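Local structure of Bd3460 (5CEC) at residues B[65-70]-B[80-85]; B[133-138]-B[144-149]; B[167-172]-B[201-206]. The protein is an ankyrin-repeat immunity protein that binds the predatory endopeptidase Bd3459 and probably protects Bdellovibrio from its own enzyme during invasion of prey. All coordinates share one frame; numbering follows the deposited sequence.

Contact 1 of 3, residues B[65-70]-B[80-85]; sequences TPLMNA and KFLLSK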
ATOM      1  N   THR B  65      17.060 -14.837   6.129  1.00 17.88           N
ATOM      2  CA  THR B  65      17.703 -15.047   4.837  1.00 18.89           C
ATOM      3  C   THR B  65      17.190 -14.023   3.825  1.00 18.97           C
ATOM      4  O   THR B  65      16.150 -13.394   4.034  1.00 18.00           O
ATOM      5  CB  THR B  65      17.327 -16.408   4.274  1.00 18.63           C
ATOM      6  OG1 THR B  65      15.902 -16.472   4.112  1.00 18.21           O
ATOM      7  CG2 THR B  65      17.817 -17.536   5.179  1.00 19.95           C
ATOM      8  N   PRO B  66      17.884 -13.895   2.684  1.00 19.19           N
ATOM      9  CA  PRO B  66      17.341 -13.105   1.579  1.00 19.75           C
ATOM     10  C   PRO B  66      15.928 -13.505   1.193  1.00 18.09           C
ATOM     11  O   PRO B  66      15.089 -12.629   0.902  1.00 18.50           O
ATOM     12  CB  PRO B  66      18.317 -13.405   0.431  1.00 20.97           C
ATOM     13  CG  PRO B  66      19.606 -13.678   1.129  1.00 20.89           C
ATOM     14  CD  PRO B  66      19.261 -14.363   2.404  1.00 19.58           C
ATOM     15  N   LEU B  67      15.670 -14.802   1.102  1.00 16.83           N
ATOM     16  CA  LEU B  67      14.349 -15.252   0.682  1.00 17.10           C
ATOM     17  C   LEU B  67      13.267 -14.796   1.653  1.00 16.95           C
ATOM     18  O   LEU B  67      12.171 -14.410   1.225  1.00 16.10           O
ATOM     19  CB  LEU B  67      14.330 -16.779   0.537  1.00 16.32           C
ATOM     20  CG  LEU B  67      13.033 -17.350  -0.025  1.00 16.68           C
ATOM     21  CD1 LEU B  67      12.815 -16.931  -1.453  1.00 17.53           C
ATOM     22  CD2 LEU B  67      12.980 -18.849   0.129  1.00 17.62           C
ATOM     23  N   MET B  68      13.530 -14.899   2.954  1.00 16.12           N
ATOM     24  CA  MET B  68      12.554 -14.423   3.951  1.00 15.60           C
ATOM     25  C   MET B  68      12.273 -12.945   3.785  1.00 16.42           C
ATOM     26  O   MET B  68      11.119 -12.531   3.888  1.00 17.64           O
ATOM     27  CB  MET B  68      13.028 -14.692   5.368  1.00 15.91           C
ATOM     28  CG  MET B  68      13.052 -16.148   5.785  1.00 15.72           C
ATOM     29  SD  MET B  68      14.011 -16.244   7.311  1.00 17.34           S
ATOM     30  CE  MET B  68      14.502 -17.953   7.260  1.00 18.62           C
ATOM     31  N   ASN B  69      13.319 -12.159   3.587  1.00 17.50           N
ATOM     32  CA  ASN B  69      13.157 -10.746   3.341  1.00 18.96           C
ATOM     33  C   ASN B  69      12.317 -10.453   2.108  1.00 18.75           C
ATOM     34  O   ASN B  69      11.424  -9.610   2.160  1.00 19.57           O
ATOM     35  CB  ASN B  69      14.534 -10.091   3.215  1.00 19.92           C
ATOM     36  CG  ASN B  69      15.137  -9.732   4.545  1.00 21.51           C
ATOM     37  OD1 ASN B  69      14.780  -8.724   5.124  1.00 26.14           O
ATOM     38  ND2 ASN B  69      16.063 -10.547   5.032  1.00 21.64           N
ATOM     39  N   ALA B  70      12.591 -11.136   0.991  1.00 17.75           N
ATOM     40  CA  ALA B  70      11.833 -10.926  -0.236  1.00 17.98           C
ATOM     41  C   ALA B  70      10.369 -11.321  -0.050  1.00 16.89           C
ATOM     42  O   ALA B  70       9.469 -10.660  -0.562  1.00 19.11           O
ATOM     43  CB  ALA B  70      12.443 -11.718  -1.370  1.00 19.10           C
ATOM     44  N   LYS B  80      11.265 -15.019  -7.224  1.00 19.72           N
ATOM     45  CA  LYS B  80      11.483 -15.880  -8.383  1.00 20.15           C
ATOM     46  C   LYS B  80      12.968 -15.990  -8.724  1.00 21.30           C
ATOM     47  O   LYS B  80      13.465 -17.084  -9.052  1.00 22.40           O
ATOM     48  CB  LYS B  80      10.703 -15.356  -9.591  1.00 22.54           C
ATOM     49  CG  LYS B  80       9.204 -15.558  -9.531  1.00 25.15           C
ATOM     50  CD  LYS B  80       8.526 -14.946 -10.759  1.00 30.45           C
ATOM     51  CE  LYS B  80       7.073 -15.375 -10.902  1.00 32.98           C
ATOM     52  NZ  LYS B  80       6.509 -14.945 -12.223  1.00 37.96           N
ATOM     53  N   PHE B  81      13.675 -14.860  -8.652  1.00 20.96           N
ATOM     54  CA  PHE B  81      15.112 -14.839  -8.890  1.00 22.46           C
ATOM     55  C   PHE B  81      15.865 -15.736  -7.898  1.00 21.17           C
ATOM     56  O   PHE B  81      16.714 -16.561  -8.274  1.00 21.90           O
ATOM     57  CB  PHE B  81      15.655 -13.400  -8.845  1.00 25.37           C
ATOM     58  CG  PHE B  81      17.155 -13.316  -8.909  1.00 26.78           C
ATOM     59  CD1 PHE B  81      17.823 -13.598 -10.099  1.00 29.81           C
ATOM     60  CD2 PHE B  81      17.912 -13.005  -7.776  1.00 27.76           C
ATOM     61  CE1 PHE B  81      19.206 -13.546 -10.159  1.00 30.96           C
ATOM     62  CE2 PHE B  81      19.307 -12.956  -7.836  1.00 29.51           C
ATOM     63  CZ  PHE B  81      19.951 -13.220  -9.030  1.00 32.07           C
ATOM     64  N   LEU B  82      15.522 -15.633  -6.626  1.00 20.42           N
ATOM     65  CA  LEU B  82      16.159 -16.474  -5.615  1.00 20.22           C
ATOM     66  C   LEU B  82      15.801 -17.955  -5.757  1.00 20.11           C
ATOM     67  O   LEU B  82      16.662 -18.823  -5.571  1.00 20.89           O
ATOM     68  CB  LEU B  82      15.805 -15.995  -4.220  1.00 19.50           C
ATOM     69  CG  LEU B  82      16.363 -14.610  -3.871  1.00 19.19           C
ATOM     70  CD1 LEU B  82      15.795 -14.091  -2.554  1.00 20.82           C
ATOM     71  CD2 LEU B  82      17.888 -14.561  -3.854  1.00 21.11           C
ATOM     72  N   LEU B  83      14.560 -18.263  -6.129  1.00 18.63           N
ATOM     73  CA  LEU B  83      14.187 -19.655  -6.405  1.00 19.87           C
ATOM     74  C   LEU B  83      15.016 -20.237  -7.559  1.00 19.47           C
ATOM     75  O   LEU B  83      15.393 -21.422  -7.525  1.00 20.73           O
ATOM     76  CB  LEU B  83      12.681 -19.781  -6.722  1.00 19.58           C
ATOM     77  CG  LEU B  83      11.733 -19.454  -5.580  1.00 22.22           C
ATOM     78  CD1 LEU B  83      10.306 -19.492  -6.047  1.00 22.19           C
ATOM     79  CD2 LEU B  83      11.909 -20.427  -4.461  1.00 23.56           C
ATOM     80  N   SER B  84      15.344 -19.416  -8.544  1.00 20.95           N
ATOM     81  CA  SER B  84      16.179 -19.874  -9.666  1.00 22.49           C
ATOM     82  C   SER B  84      17.608 -20.206  -9.228  1.00 22.19           C
ATOM     83  O   SER B  84      18.292 -20.948  -9.917  1.00 26.33           O
ATOM     84  CB  SER B  84      16.179 -18.840 -10.793  1.00 23.93           C
ATOM     85  OG  SER B  84      17.111 -17.786 -10.576  1.00 28.23           O
ATOM     86  N   LYS B  85      18.051 -19.661  -8.091  1.00 22.00           N
ATOM     87  CA  LYS B  85      19.339 -20.008  -7.488  1.00 21.61           C
ATOM     88  C   LYS B  85      19.254 -21.215  -6.550  1.00 22.13           C
ATOM     89  O   LYS B  85      20.254 -21.589  -5.940  1.00 23.48           O
ATOM     90  CB  LYS B  85      19.917 -18.807  -6.733  1.00 24.20           C
ATOM     91  CG  LYS B  85      20.101 -17.548  -7.585  1.00 26.34           C
ATOM     92  CD  LYS B  85      21.111 -17.759  -8.711  1.00 30.83           C
ATOM     93  CE  LYS B  85      21.299 -16.517  -9.574  1.00 35.19           C
ATOM     94  NZ  LYS B  85      22.026 -16.827 -10.838  1.00 41.16           N
TER
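Leu82 meets Pro66, Leu67 and Ala70 where the two helices of an ankyrin repeat, 66-72 and 76-84, fold back on each other as a helix-turn-helix hairpin. The short segments run nearly antiparallel, at 157°, with axes 10.1 Å apart, a separation wide enough for a leucine to fill.

Leu82 can be followed outward from its backbone. Its CB already touches the other helix, lying 4.2 Å from Leu67 CD1. With CG beside the backbone N (chi1 -66°), the chain then crosses to the first turn of helix 66-72. There CD1 reaches the backbone, 3.7 Å from Leu67 N, and is flanked by two side chains: Pro66 CB at 4.0 Å and Ala70 CB at 4.3 Å. Pro66 and Ala70 stand one helical turn apart, and the methyl is received between them. Leu67 and Leu82 slide past each other in opposite directions, touching where Leu67 CD1 meets Leu82 CB.

The residue types suit these places. Proline fits a first helical turn, where no backbone N-H is needed for an intrahelical bond, and its ring also reaches Leu33 and Asn34 of helix 31-39. Alanine adds only a methyl beside the leucine tip, leaving it room to reach the backbone at Leu67. No hydrogen bond joins the segments, as befits a buried apolar interface.

The TPL sequence is a hallmark of the ankyrin consensus, and its threonine starts the helix. Thr65 and Met68 form a capping box, in which Met68 N donates to Thr65 OG1. The carbonyl oxygen of Thr65 takes two bonds from a single residue, from Asn69 N and from Asn69 ND2, the amide nitrogen standing 3.0 Å away and well above the carbonyl plane.

Contact 2 of 3, residues B[133-138]-B[144-149]; sequences TLFMRA and KTAESI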
ATOM      1  N   THR B 133      -1.476 -22.643  12.664  1.00 14.25           N
ATOM      2  CA  THR B 133      -0.962 -23.242  11.443  1.00 14.31           C
ATOM      3  C   THR B 133      -0.980 -22.235  10.305  1.00 13.46           C
ATOM      4  O   THR B 133      -1.776 -21.291  10.304  1.00 14.27           O
ATOM      5  CB  THR B 133      -1.738 -24.486  11.006  1.00 14.68           C
ATOM      6  OG1 THR B 133      -3.075 -24.096  10.675  1.00 14.91           O
ATOM      7  CG2 THR B 133      -1.746 -25.541  12.100  1.00 15.79           C
ATOM      8  N   LEU B 134      -0.116 -22.440   9.330  1.00 13.76           N
ATOM      9  CA  LEU B 134      -0.163 -21.658   8.082  1.00 13.71           C
ATOM     10  C   LEU B 134      -1.572 -21.686   7.472  1.00 13.77           C
ATOM     11  O   LEU B 134      -2.091 -20.654   7.008  1.00 13.80           O
ATOM     12  CB  LEU B 134       0.837 -22.192   7.067  1.00 13.38           C
ATOM     13  CG  LEU B 134       1.066 -21.325   5.841  1.00 14.12           C
ATOM     14  CD1 LEU B 134       1.978 -20.152   6.213  1.00 14.90           C
ATOM     15  CD2 LEU B 134       1.688 -22.129   4.717  1.00 14.63           C
ATOM     16  N   PHE B 135      -2.166 -22.877   7.448  1.00 13.70           N
ATOM     17  CA  PHE B 135      -3.519 -23.021   6.904  1.00 14.21           C
ATOM     18  C   PHE B 135      -4.503 -22.100   7.607  1.00 14.22           C
ATOM     19  O   PHE B 135      -5.305 -21.437   6.947  1.00 14.45           O
ATOM     20  CB  PHE B 135      -4.046 -24.467   6.984  1.00 14.44           C
ATOM     21  CG  PHE B 135      -5.461 -24.551   6.519  1.00 14.74           C
ATOM     22  CD1 PHE B 135      -5.766 -24.400   5.187  1.00 14.83           C
ATOM     23  CD2 PHE B 135      -6.492 -24.690   7.437  1.00 14.65           C
ATOM     24  CE1 PHE B 135      -7.089 -24.370   4.761  1.00 15.75           C
ATOM     25  CE2 PHE B 135      -7.802 -24.634   7.042  1.00 15.01           C
ATOM     26  CZ  PHE B 135      -8.108 -24.492   5.694  1.00 16.89           C
ATOM     27  N   MET B 136      -4.464 -22.076   8.936  1.00 13.80           N
ATOM     28  CA  MET B 136      -5.374 -21.210   9.679  1.00 14.00           C
ATOM     29  C   MET B 136      -5.260 -19.752   9.296  1.00 13.77           C
ATOM     30  O   MET B 136      -6.253 -19.064   9.135  1.00 14.13           O
ATOM     31  CB  MET B 136      -5.154 -21.359  11.191  1.00 15.36           C
ATOM     32  CG  MET B 136      -5.679 -22.647  11.715  1.00 16.14           C
ATOM     33  SD  MET B 136      -5.184 -22.975  13.415  1.00 17.78           S
ATOM     34  CE  MET B 136      -6.159 -21.777  14.310  1.00 17.82           C
ATOM     35  N   ARG B 137      -4.044 -19.278   9.172  1.00 12.96           N
ATOM     36  CA  ARG B 137      -3.807 -17.898   8.848  1.00 13.50           C
ATOM     37  C   ARG B 137      -4.334 -17.575   7.446  1.00 13.88           C
ATOM     38  O   ARG B 137      -4.992 -16.545   7.218  1.00 15.09           O
ATOM     39  CB  ARG B 137      -2.321 -17.544   9.017  1.00 14.14           C
ATOM     40  CG  ARG B 137      -2.008 -16.068   8.822  1.00 14.01           C
ATOM     41  CD  ARG B 137      -2.764 -15.123   9.747  1.00 14.20           C
ATOM     42  NE  ARG B 137      -2.681 -15.573  11.142  1.00 14.35           N
ATOM     43  CZ  ARG B 137      -1.667 -15.339  11.985  1.00 13.80           C
ATOM     44  NH1 ARG B 137      -0.678 -14.542  11.640  1.00 13.77           N
ATOM     45  NH2 ARG B 137      -1.665 -15.911  13.176  1.00 13.96           N
ATOM     46  N   ALA B 138      -4.035 -18.441   6.480  1.00 13.77           N
ATOM     47  CA  ALA B 138      -4.589 -18.284   5.119  1.00 14.78           C
ATOM     48  C   ALA B 138      -6.119 -18.374   5.105  1.00 14.77           C
ATOM     49  O   ALA B 138      -6.783 -17.607   4.416  1.00 16.45           O
ATOM     50  CB  ALA B 138      -3.985 -19.323   4.199  1.00 15.64           C
ATOM     51  N   LYS B 144      -7.809 -18.654  -1.976  1.00 19.41           N
ATOM     52  CA  LYS B 144      -7.014 -19.336  -2.993  1.00 19.85           C
ATOM     53  C   LYS B 144      -5.808 -20.008  -2.340  1.00 18.31           C
ATOM     54  O   LYS B 144      -5.532 -21.162  -2.627  1.00 18.77           O
ATOM     55  CB  LYS B 144      -6.569 -18.348  -4.068  1.00 22.01           C
ATOM     56  CG  LYS B 144      -5.692 -18.949  -5.163  1.00 25.30           C
ATOM     57  CD  LYS B 144      -5.403 -17.932  -6.260  1.00 30.95           C
ATOM     58  CE  LYS B 144      -4.493 -18.517  -7.329  1.00 36.98           C
ATOM     59  NZ  LYS B 144      -4.187 -17.530  -8.403  1.00 45.20           N
ATOM     60  N   THR B 145      -5.097 -19.299  -1.463  1.00 16.96           N
ATOM     61  CA  THR B 145      -3.935 -19.892  -0.812  1.00 15.86           C
ATOM     62  C   THR B 145      -4.337 -20.951   0.207  1.00 16.12           C
ATOM     63  O   THR B 145      -3.690 -21.976   0.313  1.00 16.88           O
ATOM     64  CB  THR B 145      -3.000 -18.817  -0.236  1.00 15.90           C
ATOM     65  OG1 THR B 145      -2.386 -18.119  -1.320  1.00 18.60           O
ATOM     66  CG2 THR B 145      -1.891 -19.428   0.602  1.00 15.97           C
ATOM     67  N   ALA B 146      -5.443 -20.744   0.910  1.00 15.95           N
ATOM     68  CA  ALA B 146      -5.926 -21.783   1.807  1.00 17.32           C
ATOM     69  C   ALA B 146      -6.165 -23.096   1.010  1.00 17.66           C
ATOM     70  O   ALA B 146      -5.818 -24.188   1.470  1.00 18.51           O
ATOM     71  CB  ALA B 146      -7.201 -21.320   2.515  1.00 19.10           C
ATOM     72  N   GLU B 147      -6.800 -22.977  -0.156  1.00 18.17           N
ATOM     73  CA  GLU B 147      -7.038 -24.129  -1.058  1.00 18.98           C
ATOM     74  C   GLU B 147      -5.716 -24.745  -1.532  1.00 19.20           C
ATOM     75  O   GLU B 147      -5.585 -25.956  -1.560  1.00 20.67           O
ATOM     76  CB  GLU B 147      -7.932 -23.729  -2.243  1.00 21.82           C
ATOM     77  CG  GLU B 147      -9.346 -23.426  -1.827  1.00 25.67           C
ATOM     78  CD  GLU B 147     -10.291 -23.055  -2.934  1.00 32.14           C
ATOM     79  OE1 GLU B 147      -9.875 -22.444  -3.936  1.00 39.13           O
ATOM     80  OE2 GLU B 147     -11.493 -23.365  -2.776  1.00 39.92           O
ATOM     81  N   SER B 148      -4.745 -23.915  -1.905  1.00 17.98           N
ATOM     82  CA  SER B 148      -3.453 -24.427  -2.317  1.00 18.84           C
ATOM     83  C   SER B 148      -2.758 -25.226  -1.223  1.00 17.15           C
ATOM     84  O   SER B 148      -2.105 -26.235  -1.501  1.00 19.69           O
ATOM     85  CB  SER B 148      -2.553 -23.312  -2.825  1.00 19.33           C
ATOM     86  OG  SER B 148      -3.089 -22.720  -4.014  1.00 21.14           O
ATOM     87  N   ILE B 149      -2.885 -24.770   0.006  1.00 17.04           N
ATOM     88  CA  ILE B 149      -2.318 -25.496   1.143  1.00 16.35           C
ATOM     89  C   ILE B 149      -2.992 -26.863   1.297  1.00 17.10           C
ATOM     90  O   ILE B 149      -2.323 -27.880   1.442  1.00 17.73           O
ATOM     91  CB  ILE B 149      -2.412 -24.634   2.419  1.00 16.21           C
ATOM     92  CG1 ILE B 149      -1.461 -23.446   2.317  1.00 15.66           C
ATOM     93  CG2 ILE B 149      -2.165 -25.453   3.671  1.00 16.36           C
ATOM     94  CD1 ILE B 149      -1.753 -22.349   3.306  1.00 16.08           C
TER
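Segments 134-138 and 144-149 run nearly antiparallel, at 156°, their axes 8.7 Å apart, and the backbones come nearest where the CA atoms of Ala138 and Ala146 stand 5.0 Å from each other. Two alanines permit this approach: their CB atoms meet at 4.1 Å, with no longer side chain to hold the helices apart.

Farther along, the gap is filled by Ile149, whose two branches serve different neighbours. CG1 lies anti to the carbonyl carbon (chi1 -69°) and sends CD1 between Leu134 CD2, 3.7 Å away, and Ala138 CB. The other branch, CG2, faces Phe135, 3.9 Å from its CB. A beta-branched residue thus covers two sites on the opposing helix at once. The Phe135 ring turns an edge to helix 143-152: CE1 lies 3.5 Å from Ala146 O, which sits in the ring plane, and also touches Ala146 CB. Leu183 of helix 177-185 packs on the same phenylalanine.

Thr145 offers its CG2 methyl to Ala138, while its hydroxyl is hydrogen-bonded to Glu113 of the preceding helical pair. Across the hairpin, Thr133 caps helix 134-141 through Thr133 OG1, which accepts from Met136 N. This threonine-capped first helix, folded closely against an antiparallel second one, is the helix-turn-helix arrangement typical of ankyrin repeats.

Contact 3 of 3, residues B[167-172]-B[201-206]; sequences ALFAVA and LDVAKE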
ATOM      1  N   ALA B 167      -8.974 -23.745  12.227  1.00 14.25           N
ATOM      2  CA  ALA B 167      -9.497 -22.585  11.477  1.00 14.54           C
ATOM      3  C   ALA B 167     -10.950 -22.299  11.753  1.00 14.36           C
ATOM      4  O   ALA B 167     -11.358 -21.141  11.768  1.00 14.87           O
ATOM      5  CB  ALA B 167      -9.280 -22.779   9.992  1.00 15.45           C
ATOM      6  N   LEU B 168     -11.736 -23.355  11.982  1.00 13.60           N
ATOM      7  CA  LEU B 168     -13.150 -23.163  12.311  1.00 14.76           C
ATOM      8  C   LEU B 168     -13.340 -22.237  13.504  1.00 14.15           C
ATOM      9  O   LEU B 168     -14.288 -21.461  13.530  1.00 14.52           O
ATOM     10  CB  LEU B 168     -13.830 -24.515  12.544  1.00 15.36           C
ATOM     11  CG  LEU B 168     -15.360 -24.456  12.595  1.00 17.58           C
ATOM     12  CD1 LEU B 168     -15.948 -24.168  11.218  1.00 19.51           C
ATOM     13  CD2 LEU B 168     -15.917 -25.777  13.072  1.00 18.40           C
ATOM     14  N   PHE B 169     -12.461 -22.344  14.491  1.00 14.42           N
ATOM     15  CA  PHE B 169     -12.536 -21.492  15.687  1.00 14.12           C
ATOM     16  C   PHE B 169     -12.207 -20.039  15.352  1.00 14.26           C
ATOM     17  O   PHE B 169     -12.855 -19.106  15.848  1.00 15.43           O
ATOM     18  CB  PHE B 169     -11.542 -21.992  16.749  1.00 15.18           C
ATOM     19  CG  PHE B 169     -11.966 -23.243  17.442  1.00 15.36           C
ATOM     20  CD1 PHE B 169     -11.952 -24.483  16.811  1.00 16.27           C
ATOM     21  CD2 PHE B 169     -12.374 -23.192  18.754  1.00 16.14           C
ATOM     22  CE1 PHE B 169     -12.337 -25.608  17.491  1.00 15.69           C
ATOM     23  CE2 PHE B 169     -12.764 -24.314  19.437  1.00 16.69           C
ATOM     24  CZ  PHE B 169     -12.733 -25.536  18.814  1.00 16.75           C
ATOM     25  N   ALA B 170     -11.168 -19.823  14.542  1.00 14.01           N
ATOM     26  CA  ALA B 170     -10.794 -18.458  14.182  1.00 14.68           C
ATOM     27  C   ALA B 170     -11.891 -17.746  13.413  1.00 14.82           C
ATOM     28  O   ALA B 170     -12.206 -16.597  13.679  1.00 14.90           O
ATOM     29  CB  ALA B 170      -9.509 -18.474  13.370  1.00 15.80           C
ATOM     30  N   VAL B 171     -12.466 -18.447  12.440  1.00 14.80           N
ATOM     31  CA  VAL B 171     -13.560 -17.910  11.656  1.00 15.58           C
ATOM     32  C   VAL B 171     -14.828 -17.803  12.476  1.00 15.43           C
ATOM     33  O   VAL B 171     -15.624 -16.870  12.281  1.00 15.59           O
ATOM     34  CB  VAL B 171     -13.752 -18.719  10.366  1.00 18.64           C
ATOM     35  CG1 VAL B 171     -15.038 -18.405   9.659  1.00 25.03           C
ATOM     36  CG2 VAL B 171     -12.515 -18.588   9.486  1.00 17.79           C
ATOM     37  N   ALA B 172     -15.035 -18.716  13.407  1.00 14.65           N
ATOM     38  CA  ALA B 172     -16.175 -18.587  14.328  1.00 16.05           C
ATOM     39  C   ALA B 172     -16.102 -17.254  15.056  1.00 14.74           C
ATOM     40  O   ALA B 172     -17.125 -16.591  15.238  1.00 15.98           O
ATOM     41  CB  ALA B 172     -16.192 -19.743  15.319  1.00 16.20           C
ATOM     42  N   LEU B 201     -18.661 -23.160  18.195  1.00 17.24           N
ATOM     43  CA  LEU B 201     -19.874 -22.431  18.549  1.00 18.77           C
ATOM     44  C   LEU B 201     -19.667 -21.653  19.862  1.00 18.64           C
ATOM     45  O   LEU B 201     -20.047 -20.484  19.954  1.00 19.50           O
ATOM     46  CB  LEU B 201     -21.046 -23.413  18.696  1.00 19.52           C
ATOM     47  CG  LEU B 201     -22.367 -22.811  19.192  1.00 20.98           C
ATOM     48  CD1 LEU B 201     -22.791 -21.631  18.329  1.00 21.05           C
ATOM     49  CD2 LEU B 201     -23.441 -23.878  19.201  1.00 23.53           C
ATOM     50  N   ASP B 202     -19.056 -22.296  20.864  1.00 18.51           N
ATOM     51  CA  ASP B 202     -18.798 -21.639  22.141  1.00 19.58           C
ATOM     52  C   ASP B 202     -17.987 -20.345  21.893  1.00 19.48           C
ATOM     53  O   ASP B 202     -18.273 -19.299  22.485  1.00 20.81           O
ATOM     54  CB  ASP B 202     -18.008 -22.531  23.099  1.00 21.47           C
ATOM     55  CG  ASP B 202     -18.825 -23.651  23.688  1.00 22.48           C
ATOM     56  OD1 ASP B 202     -20.069 -23.550  23.787  1.00 26.64           O
ATOM     57  OD2 ASP B 202     -18.186 -24.628  24.107  1.00 25.24           O
ATOM     58  N   VAL B 203     -16.956 -20.412  21.061  1.00 18.15           N
ATOM     59  CA  VAL B 203     -16.104 -19.230  20.892  1.00 18.49           C
ATOM     60  C   VAL B 203     -16.775 -18.159  20.047  1.00 17.62           C
ATOM     61  O   VAL B 203     -16.511 -16.977  20.217  1.00 18.89           O
ATOM     62  CB  VAL B 203     -14.656 -19.554  20.424  1.00 17.55           C
ATOM     63  CG1 VAL B 203     -14.030 -20.594  21.330  1.00 18.79           C
ATOM     64  CG2 VAL B 203     -14.580 -19.962  18.970  1.00 17.72           C
ATOM     65  N   ALA B 204     -17.636 -18.562  19.100  1.00 17.01           N
ATOM     66  CA  ALA B 204     -18.452 -17.580  18.394  1.00 17.35           C
ATOM     67  C   ALA B 204     -19.324 -16.760  19.344  1.00 17.81           C
ATOM     68  O   ALA B 204     -19.387 -15.554  19.238  1.00 19.36           O
ATOM     69  CB  ALA B 204     -19.318 -18.241  17.356  1.00 16.74           C
ATOM     70  N   LYS B 205     -20.007 -17.457  20.230  1.00 18.10           N
ATOM     71  CA  LYS B 205     -20.850 -16.792  21.206  1.00 20.26           C
ATOM     72  C   LYS B 205     -20.038 -15.859  22.090  1.00 20.92           C
ATOM     73  O   LYS B 205     -20.409 -14.723  22.307  1.00 23.16           O
ATOM     74  CB  LYS B 205     -21.540 -17.810  22.096  1.00 21.93           C
ATOM     75  CG  LYS B 205     -22.537 -18.719  21.432  1.00 23.79           C
ATOM     76  CD  LYS B 205     -23.102 -19.632  22.509  1.00 28.54           C
ATOM     77  CE  LYS B 205     -24.044 -20.658  21.973  1.00 30.34           C
ATOM     78  NZ  LYS B 205     -24.336 -21.618  23.082  1.00 28.97           N
ATOM     79  N   GLU B 206     -18.900 -16.334  22.550  1.00 21.00           N
ATOM     80  CA  GLU B 206     -18.032 -15.545  23.409  1.00 22.01           C
ATOM     81  C   GLU B 206     -17.502 -14.269  22.730  1.00 21.86           C
ATOM     82  O   GLU B 206     -17.386 -13.228  23.383  1.00 24.48           O
ATOM     83  CB  GLU B 206     -16.888 -16.433  23.900  1.00 22.61           C
ATOM     84  CG  GLU B 206     -15.892 -15.750  24.818  1.00 24.80           C
ATOM     85  CD  GLU B 206     -14.750 -16.659  25.230  1.00 28.56           C
ATOM     86  OE1 GLU B 206     -14.149 -17.279  24.356  1.00 28.48           O
ATOM     87  OE2 GLU B 206     -14.421 -16.765  26.426  1.00 35.63           O
TER
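Phe169 and Ala172, one turn apart on helix 167-174, receive Val203 and Ala204 of helix 200-206. The two segments run almost parallel, with 22° between their directions and 8.3 Å between their axes, a close spacing that suits the small alanines and the compact valine.

Val203 points its CB toward helix 167-174 and presents both methyls. Its chi1 of -52° turns CG2 into the position between the backbone N and the carbonyl carbon. There it lies 3.7 Å from Phe169 O and 4.0 Å from Ala172 CB. Phe169 holds its CG beside its own backbone N (chi1 -74°), which brings ring atom CD2 to Val203; the two side chains cross at about a right angle. The ring touches through this one carbon, CD2, which lies 3.9 Å from Val203 CG2 and about as far from CG1. A compact, branched valine can thus pack against the large ring with both methyls. Asn194 of the intervening loop contacts both side chains.

One turn on, at Ala172, the helices close in on alanines. The CA atoms of Ala172 and Ala204 are 4.8 Å apart, near enough for Ala204 CB to lie 3.5 Å from Ala172 O and for the CA-H of Ala204 to make a CH...O contact with the same oxygen. That carbonyl oxygen also accepts a hydrogen bond from the hydroxyl of Thr212 on helix 210-218, the helix that follows 200-206 in the chain. No hydrogen bond passes directly between the two segments.

Near-parallel packing of the first helices of neighbouring hairpins, here with alanines at the closest point, is one part of the way ankyrin repeats stack into a solenoid.

The three contacts follow one another along the chain and along an elongated ankyrin stack. Contacts 1 and 2 each join the two antiparallel helices of a single hairpin, 66-72 with 76-84 and 134-141 with 143-152; contact 3 instead joins first helices of successive hairpins near the C-terminal end. Centres of contacts 1 and 2 lie 21 Å apart, with helices 99-105 and 109-117 between them, and the centres of contacts 1 and 3 are 37 Å apart, on opposite sides of the chain's centre. Contacts 2 and 3 touch, as Phe135 and Met136 pack on Ala167. Hairpin closure and stacking together build the scaffold that meets Bd3459: Arg137 of segment 133-138 packs on Gln400 of the Bd3459 chain.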